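PDB 4GUA: Non-structural polyprotein from Sindbis virus, which carries the nsP2 cysteine protease that cuts the viral replication polyprotein, here still joined to the macro and zinc-binding domains of nsP3. Local coordinates for residues V267-Y272 with M305-R310; L312-T317 with L507-M512; L518-P523 with G538-Y543. All coordinates share one frame; numbering follows the deposited sequence.

In the fold
The three contacts follow one another along the chain and step from nsP2 into nsP3. Interaction 1 lies inside the mixed seven-stranded sheet of the methyltransferase-like domain, where strand 305-312 pairs with strand 263-269. The chain runs straight on from it into interaction 2, whose centre is about 20 Å away; there the loop after strand 305-312 meets the loop that follows helix 488-502, after the macro domain sheet. Interaction 3 lies in the zinc-binding domain, its centre about 18 Å from that of interaction 2, and the two touch where T317 packs on W520. Of the three, interaction 2 alone pairs nsP2 with nsP3; interactions 1 and 3 are internal to either part.

Interaction 1. Residues V267-Y272 with M305-R310; sequences VKSYGY and MYLIFR
V267 with L307 and S269 with M305 are the hydrogen-bonded pairs of an antiparallel ladder in the methyltransferase-like sheet, whose strand order 3-2-1-4-5-7-6 marks a Rossmann-type methyltransferase fold. Between them K268 and Y306 form a non-hydrogen-bonded pair, their CA atoms 4.4 Å apart. V267 N bonds to L307 O at 3.0 Å, and L307 N returns a bond to V267 O. One rung on, S269 and M305 pair in the same two-way fashion.

S269 adds a side-chain bond at the strand end. With OG lying between the backbone N and the carbonyl carbon (chi1 80°), the hydroxyl gives a 3.0 Å bond to M305 O, arriving above the carbonyl plane, while S269 N reaches that oxygen from the opposite face. The same OG accepts from G271 N at 3.1 Å, an ST turn that bends the chain out of the strand. On this side of the sheet L307 packs its CG and CD1 against the S269 hydroxyl, and V267 CG1 meets the rim of the F309 ring at CE1, 3.6 Å away. Helix 237-257 lies on V267, and helix 275-286 on L307 and F309.

On the other side the K268 chain slants across the Y306 ring: CB is 3.7 Å from CE1. N228 holds the phenol by a hydrogen bond, and E304 takes the lysine charge in a salt bridge. The aliphatic CE of K268 still comes within 3.5 Å of Y306 OH.

Interaction 2. Residues L312-T317 with L507-M512; sequences LDNSRT and LKDEDM
K508 and N314 bury the largest shares of surface in this meeting of two irregular loops, one leaving the methyltransferase-like sheet of nsP2, the other, in nsP3, running from helix 488-502 toward strand 519-520. N314 enters the nsP3 loop with its amide. CG stands anti to the backbone N (chi1 -170°), and ND2 gives two hydrogen bonds, 2.8 Å to D509 O and 2.9 Å to D511 O. The bond to D511 O is nearly straight and lies in the amide plane; that to D509 O tilts somewhat from it. In both cases ND2 stands well above the plane of the accepting carbonyl. These carbonyls bracket a tight bend that is itself an Asx turn, in which D509 OD2 accepts from D511 N, so a single amide nitrogen grips both ends of the turn. The far side of the N314 amide is fixed too, since K287 bonds to OD1.

K508 is held by its backbone: N bonds to D313 O at 2.8 Å with an N-H...O angle of 174°. Its side chain then runs beside that of D313, pointing the same way, and CE lies 3.4 Å from S315 CB. NZ makes a weak bond to S315 OG, and it comes no nearer than 4.2 Å to D313 OD2; D313 has its salt bridge to R318.

R316 crosses the lysine at about a right angle, with K508 CD over one face of the guanidinium, toward its rim. R316 NH1 and K508 NZ, 3.8 Å apart, would be expected to repel each other. At the other end of the contact L312 and M512 meet tip to tip, CD2 to CE, 3.9 Å apart.

Interaction 3. Residues L518-P523 with G538-Y543; sequences LVWIHP and GKLYSY
V519 and K539 join their backbones in a single beta bridge within the zinc-binding domain of nsP3, and the polar part of the contact is all main chain. K539 N gives an almost straight bond to L518 O at 3.1 Å, and K539 O in turn accepts from W520 N at 2.8 Å. Both bonds on the 538-543 side thus belong to K539, which sits opposite V519 and grips the residues before and after it.

Close backbone approach comes next. G538 has a positive phi of 110°, and its CA lies 4.3 Å from that of W520; a CB there would run into W520 N and V519 C. G538 O also lies in the plane of the indole, at its edge, 3.5 Å from W520 CE3.

Side-chain van der Waals contacts surround the bridge. W520 and L540 form an apolar pair, L540 CD2 meeting the same CE3 atom obliquely, 4.0 Å off. The K539 chain starts between its backbone N and carbonyl carbon (chi1 73°), which sets CG 3.4 Å from L518 O. The K539 and V519 side chains cross obliquely, CG to CG2. V519 in turn spreads its two methyls against S542, CG1 on CB and CG2 near OG.

Strand 519-520 has its parallel partner 533-534 as well, and V519 and L518 pack on that strand. K539 NZ forms a salt bridge to D279 on helix 275-286, tying the domain to the methyltransferase-like part of nsP2. T602 OG1, just before the zinc ligands C605 and C607, bonds to W520 O, so the bridge lies between strand 533-534, the loop that supplies those two ligands and that nsP2 helix.

Interaction 1. Residues V267-Y272 with M305-R310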
loop_
_atom_site.group_PDB
_atom_site.type_symbol
_atom_site.label_atom_id
_atom_site.label_comp_id
_atom_site.label_asym_id
_atom_site.label_seq_id
_atom_site.Cartn_x
_atom_site.Cartn_y
_atom_site.Cartn_z
ATOM N N VAL A 267 -4.041 -12.739 -9.745
ATOM C CA VAL A 267 -2.736 -13.363 -9.531
ATOM C C VAL A 267 -2.596 -13.898 -8.114
ATOM O O VAL A 267 -2.832 -13.185 -7.143
ATOM C CB VAL A 267 -1.569 -12.381 -9.825
ATOM C CG1 VAL A 267 -1.821 -11.028 -9.182
ATOM C CG2 VAL A 267 -0.241 -12.963 -9.355
ATOM N N LYS A 268 -2.190 -15.154 -7.998
ATOM C CA LYS A 268 -2.065 -15.780 -6.692
ATOM C C LYS A 268 -0.919 -15.158 -5.877
ATOM O O LYS A 268 0.192 -14.950 -6.377
ATOM C CB LYS A 268 -1.850 -17.287 -6.851
ATOM C CG LYS A 268 -1.423 -17.969 -5.565
ATOM C CD LYS A 268 -1.228 -19.463 -5.743
ATOM C CE LYS A 268 -2.537 -20.188 -6.012
ATOM N NZ LYS A 268 -2.317 -21.653 -6.158
ATOM N N SER A 269 -1.210 -14.863 -4.613
ATOM C CA SER A 269 -0.222 -14.320 -3.697
ATOM C C SER A 269 -0.466 -14.847 -2.297
ATOM O O SER A 269 -1.459 -15.504 -2.026
ATOM C CB SER A 269 -0.281 -12.791 -3.656
ATOM O OG SER A 269 -1.338 -12.336 -2.821
ATOM N N TYR A 270 0.499 -14.590 -1.432
ATOM C CA TYR A 270 0.392 -14.830 -0.001
ATOM C C TYR A 270 0.118 -13.529 0.774
ATOM O O TYR A 270 0.325 -13.446 1.978
ATOM C CB TYR A 270 1.595 -15.646 0.458
ATOM C CG TYR A 270 1.701 -16.878 -0.422
ATOM C CD1 TYR A 270 1.058 -18.059 -0.075
ATOM C CD2 TYR A 270 2.375 -16.833 -1.640
ATOM C CE1 TYR A 270 1.118 -19.174 -0.891
ATOM C CE2 TYR A 270 2.444 -17.949 -2.467
ATOM C CZ TYR A 270 1.809 -19.113 -2.087
ATOM O OH TYR A 270 1.865 -20.224 -2.899
ATOM N N GLY A 271 -0.251 -12.486 0.038
ATOM C CA GLY A 271 -0.388 -11.149 0.585
ATOM C C GLY A 271 0.860 -10.404 0.169
ATOM O O GLY A 271 1.650 -10.936 -0.617
ATOM N N TYR A 272 1.034 -9.175 0.639
ATOM C CA TYR A 272 2.352 -8.560 0.587
ATOM C C TYR A 272 2.805 -8.203 2.002
ATOM O O TYR A 272 2.680 -7.055 2.432
ATOM C CB TYR A 272 2.232 -7.276 -0.233
ATOM C CG TYR A 272 0.953 -6.515 0.092
ATOM C CD1 TYR A 272 -0.264 -6.880 -0.475
ATOM C CD2 TYR A 272 0.960 -5.457 0.993
ATOM C CE1 TYR A 272 -1.428 -6.198 -0.164
ATOM C CE2 TYR A 272 -0.195 -4.772 1.305
ATOM C CZ TYR A 272 -1.387 -5.143 0.727
ATOM O OH TYR A 272 -2.536 -4.447 1.048
ATOM N N MET A 305 -3.751 -16.194 -1.212
ATOM C CA MET A 305 -4.649 -15.067 -1.412
ATOM C C MET A 305 -4.573 -14.663 -2.873
ATOM O O MET A 305 -3.496 -14.353 -3.369
ATOM C CB MET A 305 -4.200 -13.897 -0.536
ATOM C CG MET A 305 -5.139 -12.708 -0.513
ATOM S SD MET A 305 -6.657 -13.059 0.390
ATOM C CE MET A 305 -6.033 -13.316 2.053
ATOM N N TYR A 306 -5.698 -14.659 -3.570
ATOM C CA TYR A 306 -5.712 -14.149 -4.933
ATOM C C TYR A 306 -5.936 -12.648 -4.911
ATOM O O TYR A 306 -6.886 -12.168 -4.298
ATOM C CB TYR A 306 -6.793 -14.818 -5.773
ATOM C CG TYR A 306 -6.527 -16.264 -6.148
ATOM C CD1 TYR A 306 -5.649 -16.596 -7.170
ATOM C CD2 TYR A 306 -7.187 -17.297 -5.493
ATOM C CE1 TYR A 306 -5.421 -17.928 -7.517
ATOM C CE2 TYR A 306 -6.970 -18.620 -5.828
ATOM C CZ TYR A 306 -6.090 -18.937 -6.838
ATOM O OH TYR A 306 -5.895 -20.270 -7.156
ATOM N N LEU A 307 -5.015 -11.917 -5.534
ATOM C CA LEU A 307 -5.161 -10.486 -5.782
ATOM C C LEU A 307 -5.887 -10.210 -7.100
ATOM O O LEU A 307 -5.552 -10.765 -8.142
ATOM C CB LEU A 307 -3.787 -9.821 -5.820
ATOM C CG LEU A 307 -2.934 -9.967 -4.558
ATOM C CD1 LEU A 307 -1.545 -9.391 -4.788
ATOM C CD2 LEU A 307 -3.603 -9.303 -3.364
ATOM N N ILE A 308 -6.892 -9.349 -7.038
ATOM C CA ILE A 308 -7.688 -8.997 -8.205
ATOM C C ILE A 308 -7.500 -7.530 -8.607
ATOM O O ILE A 308 -7.983 -6.629 -7.940
ATOM C CB ILE A 308 -9.173 -9.262 -7.896
ATOM C CG1 ILE A 308 -9.346 -10.723 -7.470
ATOM C CG2 ILE A 308 -10.045 -8.947 -9.098
ATOM C CD1 ILE A 308 -10.686 -11.043 -6.871
ATOM N N PHE A 309 -6.787 -7.306 -9.704
ATOM C CA PHE A 309 -6.610 -5.974 -10.275
ATOM C C PHE A 309 -7.619 -5.774 -11.411
ATOM O O PHE A 309 -7.619 -6.533 -12.377
ATOM C CB PHE A 309 -5.182 -5.831 -10.821
ATOM C CG PHE A 309 -4.111 -6.097 -9.798
ATOM C CD1 PHE A 309 -3.695 -7.388 -9.529
ATOM C CD2 PHE A 309 -3.512 -5.056 -9.110
ATOM C CE1 PHE A 309 -2.704 -7.639 -8.579
ATOM C CE2 PHE A 309 -2.520 -5.299 -8.162
ATOM C CZ PHE A 309 -2.119 -6.591 -7.900
ATOM N N ARG A 310 -8.466 -4.750 -11.308
ATOM C CA ARG A 310 -9.574 -4.579 -12.250
ATOM C C ARG A 310 -9.409 -3.360 -13.155
ATOM O O ARG A 310 -9.132 -2.257 -12.673
ATOM C CB ARG A 310 -10.889 -4.419 -11.489
ATOM C CG ARG A 310 -11.356 -5.640 -10.736
ATOM C CD ARG A 310 -12.693 -5.366 -10.058
ATOM N NE ARG A 310 -13.057 -6.436 -9.140
ATOM C CZ ARG A 310 -13.512 -7.622 -9.526
ATOM N NH1 ARG A 310 -13.659 -7.893 -10.820
ATOM N NH2 ARG A 310 -13.820 -8.542 -8.627
#

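Interaction 2. Residues L312-T317 with L507-M512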
loop_
_atom_site.group_PDB
_atom_site.type_symbol
_atom_site.label_atom_id
_atom_site.label_comp_id
_atom_site.label_asym_id
_atom_site.label_seq_id
_atom_site.Cartn_x
_atom_site.Cartn_y
_atom_site.Cartn_z
ATOM N N LEU A 312 -7.375 -2.403 -16.346
ATOM C CA LEU A 312 -6.043 -1.849 -16.571
ATOM C C LEU A 312 -6.094 -0.689 -17.548
ATOM O O LEU A 312 -6.452 -0.871 -18.706
ATOM C CB LEU A 312 -5.167 -2.931 -17.208
ATOM C CG LEU A 312 -3.867 -2.483 -17.887
ATOM C CD1 LEU A 312 -2.804 -2.195 -16.850
ATOM C CD2 LEU A 312 -3.388 -3.537 -18.865
ATOM N N ASP A 313 -5.777 0.512 -17.067
ATOM C CA ASP A 313 -5.434 1.636 -17.938
ATOM C C ASP A 313 -3.934 1.984 -17.923
ATOM O O ASP A 313 -3.486 2.885 -18.642
ATOM C CB ASP A 313 -6.287 2.859 -17.606
ATOM C CG ASP A 313 -6.106 3.327 -16.181
ATOM O OD1 ASP A 313 -5.124 2.906 -15.533
ATOM O OD2 ASP A 313 -6.952 4.113 -15.700
ATOM N N ASN A 314 -3.170 1.282 -17.090
ATOM C CA ASN A 314 -1.740 1.556 -16.915
ATOM C C ASN A 314 -1.446 3.041 -16.681
ATOM O O ASN A 314 -0.586 3.639 -17.329
ATOM C CB ASN A 314 -0.938 1.059 -18.122
ATOM C CG ASN A 314 0.560 1.101 -17.883
ATOM O OD1 ASN A 314 1.031 0.906 -16.763
ATOM N ND2 ASN A 314 1.314 1.380 -18.935
ATOM N N SER A 315 -2.145 3.624 -15.719
ATOM C CA SER A 315 -1.993 5.036 -15.414
ATOM C C SER A 315 -0.627 5.290 -14.782
ATOM O O SER A 315 -0.017 4.413 -14.167
ATOM C CB SER A 315 -3.100 5.504 -14.466
ATOM O OG SER A 315 -2.922 6.862 -14.095
ATOM N N ARG A 316 -0.165 6.518 -14.964
ATOM C CA ARG A 316 1.108 6.991 -14.449
ATOM C C ARG A 316 0.896 7.645 -13.080
ATOM O O ARG A 316 1.458 7.222 -12.062
ATOM C CB ARG A 316 1.790 7.971 -15.421
ATOM C CG ARG A 316 0.901 8.935 -16.245
ATOM C CD ARG A 316 -0.062 8.303 -17.257
ATOM N NE ARG A 316 -1.105 9.238 -17.681
ATOM C CZ ARG A 316 -2.067 9.714 -16.902
ATOM N NH1 ARG A 316 -2.156 9.355 -15.643
ATOM N NH2 ARG A 316 -2.959 10.558 -17.390
ATOM N N THR A 317 0.092 8.702 -13.084
ATOM C CA THR A 317 -0.081 9.584 -11.942
ATOM C C THR A 317 -1.123 9.109 -10.925
ATOM O O THR A 317 -1.365 9.802 -9.937
ATOM C CB THR A 317 -0.529 10.971 -12.433
ATOM O OG1 THR A 317 -1.735 10.838 -13.198
ATOM C CG2 THR A 317 0.541 11.604 -13.297
ATOM N N LEU A 507 -5.073 2.464 -23.071
ATOM C CA LEU A 507 -4.040 2.768 -22.089
ATOM C C LEU A 507 -3.703 4.252 -22.009
ATOM O O LEU A 507 -3.714 4.953 -23.011
ATOM C CB LEU A 507 -2.770 2.000 -22.434
ATOM C CG LEU A 507 -2.946 0.484 -22.505
ATOM C CD1 LEU A 507 -1.596 -0.219 -22.569
ATOM C CD2 LEU A 507 -3.763 -0.016 -21.323
ATOM N N LYS A 508 -3.404 4.727 -20.804
ATOM C CA LYS A 508 -2.991 6.113 -20.628
ATOM C C LYS A 508 -1.478 6.257 -20.829
ATOM O O LYS A 508 -0.965 7.360 -21.010
ATOM C CB LYS A 508 -3.408 6.618 -19.246
ATOM C CG LYS A 508 -4.914 6.594 -19.018
ATOM C CD LYS A 508 -5.350 7.636 -17.999
ATOM C CE LYS A 508 -5.303 7.092 -16.586
ATOM N NZ LYS A 508 -5.731 8.107 -15.578
ATOM N N ASP A 509 -0.776 5.127 -20.803
ATOM C CA ASP A 509 0.640 5.065 -21.131
ATOM C C ASP A 509 0.951 3.654 -21.618
ATOM O O ASP A 509 0.314 2.691 -21.193
ATOM C CB ASP A 509 1.499 5.414 -19.916
ATOM C CG ASP A 509 2.973 5.576 -20.266
ATOM O OD1 ASP A 509 3.355 6.658 -20.761
ATOM O OD2 ASP A 509 3.751 4.626 -20.039
ATOM N N GLU A 510 1.910 3.525 -22.525
ATOM C CA GLU A 510 2.223 2.218 -23.084
ATOM C C GLU A 510 3.369 1.490 -22.377
ATOM O O GLU A 510 3.630 0.327 -22.672
ATOM C CB GLU A 510 2.484 2.332 -24.584
ATOM C CG GLU A 510 1.213 2.195 -25.403
ATOM C CD GLU A 510 1.479 2.021 -26.886
ATOM O OE1 GLU A 510 2.559 2.439 -27.367
ATOM O OE2 GLU A 510 0.601 1.451 -27.572
ATOM N N ASP A 511 4.054 2.157 -21.450
ATOM C CA ASP A 511 5.172 1.515 -20.757
ATOM C C ASP A 511 4.668 0.683 -19.582
ATOM O O ASP A 511 4.147 1.205 -18.596
ATOM C CB ASP A 511 6.183 2.549 -20.262
ATOM C CG ASP A 511 7.478 1.912 -19.787
ATOM O OD1 ASP A 511 7.476 0.692 -19.508
ATOM O OD2 ASP A 511 8.500 2.627 -19.701
ATOM N N MET A 512 4.873 -0.622 -19.695
ATOM C CA MET A 512 4.240 -1.589 -18.819
ATOM C C MET A 512 5.125 -2.039 -17.658
ATOM O O MET A 512 4.741 -2.923 -16.895
ATOM C CB MET A 512 3.796 -2.797 -19.648
ATOM C CG MET A 512 2.367 -3.232 -19.390
ATOM S SD MET A 512 1.143 -1.922 -19.615
ATOM C CE MET A 512 -0.051 -2.748 -20.661
#

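Interaction 3. Residues L518-P523 with G538-Y543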
loop_
_atom_site.group_PDB
_atom_site.type_symbol
_atom_site.label_atom_id
_atom_site.label_comp_id
_atom_site.label_asym_id
_atom_site.label_seq_id
_atom_site.Cartn_x
_atom_site.Cartn_y
_atom_site.Cartn_z
ATOM N N LEU A 518 10.490 3.241 -7.328
ATOM C CA LEU A 518 10.230 4.668 -7.526
ATOM C C LEU A 518 9.410 5.307 -6.409
ATOM O O LEU A 518 8.368 4.793 -5.999
ATOM C CB LEU A 518 9.510 4.906 -8.856
ATOM C CG LEU A 518 9.437 6.364 -9.321
ATOM C CD1 LEU A 518 10.831 6.953 -9.525
ATOM C CD2 LEU A 518 8.623 6.470 -10.593
ATOM N N VAL A 519 9.909 6.437 -5.924
ATOM C CA VAL A 519 9.228 7.220 -4.904
ATOM C C VAL A 519 8.739 8.546 -5.472
ATOM O O VAL A 519 9.468 9.239 -6.168
ATOM C CB VAL A 519 10.158 7.525 -3.731
ATOM C CG1 VAL A 519 9.477 8.488 -2.770
ATOM C CG2 VAL A 519 10.551 6.240 -3.029
ATOM N N TRP A 520 7.493 8.890 -5.179
ATOM C CA TRP A 520 6.928 10.140 -5.646
ATOM C C TRP A 520 7.292 11.250 -4.668
ATOM O O TRP A 520 6.959 11.174 -3.491
ATOM C CB TRP A 520 5.415 9.989 -5.769
ATOM C CG TRP A 520 4.724 11.104 -6.491
ATOM C CD1 TRP A 520 5.152 12.391 -6.628
ATOM C CD2 TRP A 520 3.462 11.029 -7.166
ATOM N NE1 TRP A 520 4.237 13.120 -7.346
ATOM C CE2 TRP A 520 3.191 12.306 -7.690
ATOM C CE3 TRP A 520 2.537 10.003 -7.380
ATOM C CZ2 TRP A 520 2.036 12.586 -8.413
ATOM C CZ3 TRP A 520 1.390 10.284 -8.098
ATOM C CH2 TRP A 520 1.150 11.562 -8.606
ATOM N N ILE A 521 7.951 12.295 -5.162
ATOM C CA ILE A 521 8.446 13.367 -4.301
ATOM C C ILE A 521 7.818 14.719 -4.620
ATOM O O ILE A 521 7.298 14.946 -5.717
ATOM C CB ILE A 521 9.982 13.527 -4.403
ATOM C CG1 ILE A 521 10.416 13.616 -5.873
ATOM C CG2 ILE A 521 10.687 12.382 -3.692
ATOM C CD1 ILE A 521 11.867 14.051 -6.075
ATOM N N HIS A 522 7.862 15.610 -3.635
ATOM C CA HIS A 522 7.405 16.983 -3.812
ATOM C C HIS A 522 8.212 17.676 -4.926
ATOM O O HIS A 522 9.419 17.455 -5.047
ATOM C CB HIS A 522 7.561 17.732 -2.484
ATOM C CG HIS A 522 6.905 19.075 -2.465
ATOM N ND1 HIS A 522 7.599 20.244 -2.680
ATOM C CD2 HIS A 522 5.614 19.433 -2.268
ATOM C CE1 HIS A 522 6.766 21.267 -2.609
ATOM N NE2 HIS A 522 5.554 20.802 -2.362
ATOM N N PRO A 523 7.556 18.520 -5.738
ATOM C CA PRO A 523 8.220 19.168 -6.882
ATOM C C PRO A 523 9.444 20.028 -6.512
ATOM O O PRO A 523 10.390 20.139 -7.294
ATOM C CB PRO A 523 7.114 20.048 -7.474
ATOM C CG PRO A 523 5.840 19.408 -7.029
ATOM C CD PRO A 523 6.122 18.851 -5.671
ATOM N N GLY A 538 5.028 7.488 -8.811
ATOM C CA GLY A 538 5.633 6.628 -7.803
ATOM C C GLY A 538 4.835 6.449 -6.512
ATOM O O GLY A 538 3.689 6.886 -6.397
ATOM N N LYS A 539 5.439 5.753 -5.552
ATOM C CA LYS A 539 4.794 5.468 -4.275
ATOM C C LYS A 539 4.770 6.699 -3.358
ATOM O O LYS A 539 5.585 7.609 -3.497
ATOM C CB LYS A 539 5.488 4.303 -3.568
ATOM C CG LYS A 539 6.852 4.657 -2.991
ATOM C CD LYS A 539 7.471 3.480 -2.264
ATOM C CE LYS A 539 8.388 2.687 -3.174
ATOM N NZ LYS A 539 9.237 1.771 -2.382
ATOM N N LEU A 540 3.808 6.721 -2.438
ATOM C CA LEU A 540 3.517 7.899 -1.630
ATOM C C LEU A 540 4.105 7.902 -0.210
ATOM O O LEU A 540 3.875 8.846 0.561
ATOM C CB LEU A 540 2.003 8.094 -1.579
ATOM C CG LEU A 540 1.413 8.445 -2.949
ATOM C CD1 LEU A 540 -0.094 8.344 -2.946
ATOM C CD2 LEU A 540 1.856 9.834 -3.402
ATOM N N TYR A 541 4.857 6.858 0.126
ATOM C CA TYR A 541 5.467 6.736 1.450
ATOM C C TYR A 541 6.908 6.256 1.328
ATOM O O TYR A 541 7.208 5.362 0.544
ATOM C CB TYR A 541 4.682 5.741 2.320
ATOM C CG TYR A 541 3.181 5.939 2.313
ATOM C CD1 TYR A 541 2.579 6.833 3.188
ATOM C CD2 TYR A 541 2.367 5.218 1.450
ATOM C CE1 TYR A 541 1.209 7.013 3.194
ATOM C CE2 TYR A 541 0.991 5.393 1.449
ATOM C CZ TYR A 541 0.418 6.290 2.321
ATOM O OH TYR A 541 -0.948 6.471 2.329
ATOM N N SER A 542 7.806 6.847 2.096
ATOM C CA SER A 542 9.187 6.387 2.096
ATOM C C SER A 542 9.911 6.755 3.389
ATOM O O SER A 542 9.561 7.734 4.049
ATOM C CB SER A 542 9.933 6.982 0.902
ATOM O OG SER A 542 11.194 6.364 0.749
ATOM N N TYR A 543 10.915 5.963 3.752
ATOM C CA TYR A 543 11.823 6.347 4.831
ATOM C C TYR A 543 13.057 7.097 4.309
ATOM O O TYR A 543 13.850 7.610 5.098
ATOM C CB TYR A 543 12.275 5.124 5.620
ATOM C CG TYR A 543 11.241 4.581 6.578
ATOM C CD1 TYR A 543 11.041 5.177 7.814
ATOM C CD2 TYR A 543 10.493 3.452 6.266
ATOM C CE1 TYR A 543 10.120 4.685 8.693
ATOM C CE2 TYR A 543 9.569 2.953 7.142
ATOM C CZ TYR A 543 9.387 3.572 8.359
ATOM O OH TYR A 543 8.464 3.087 9.257
#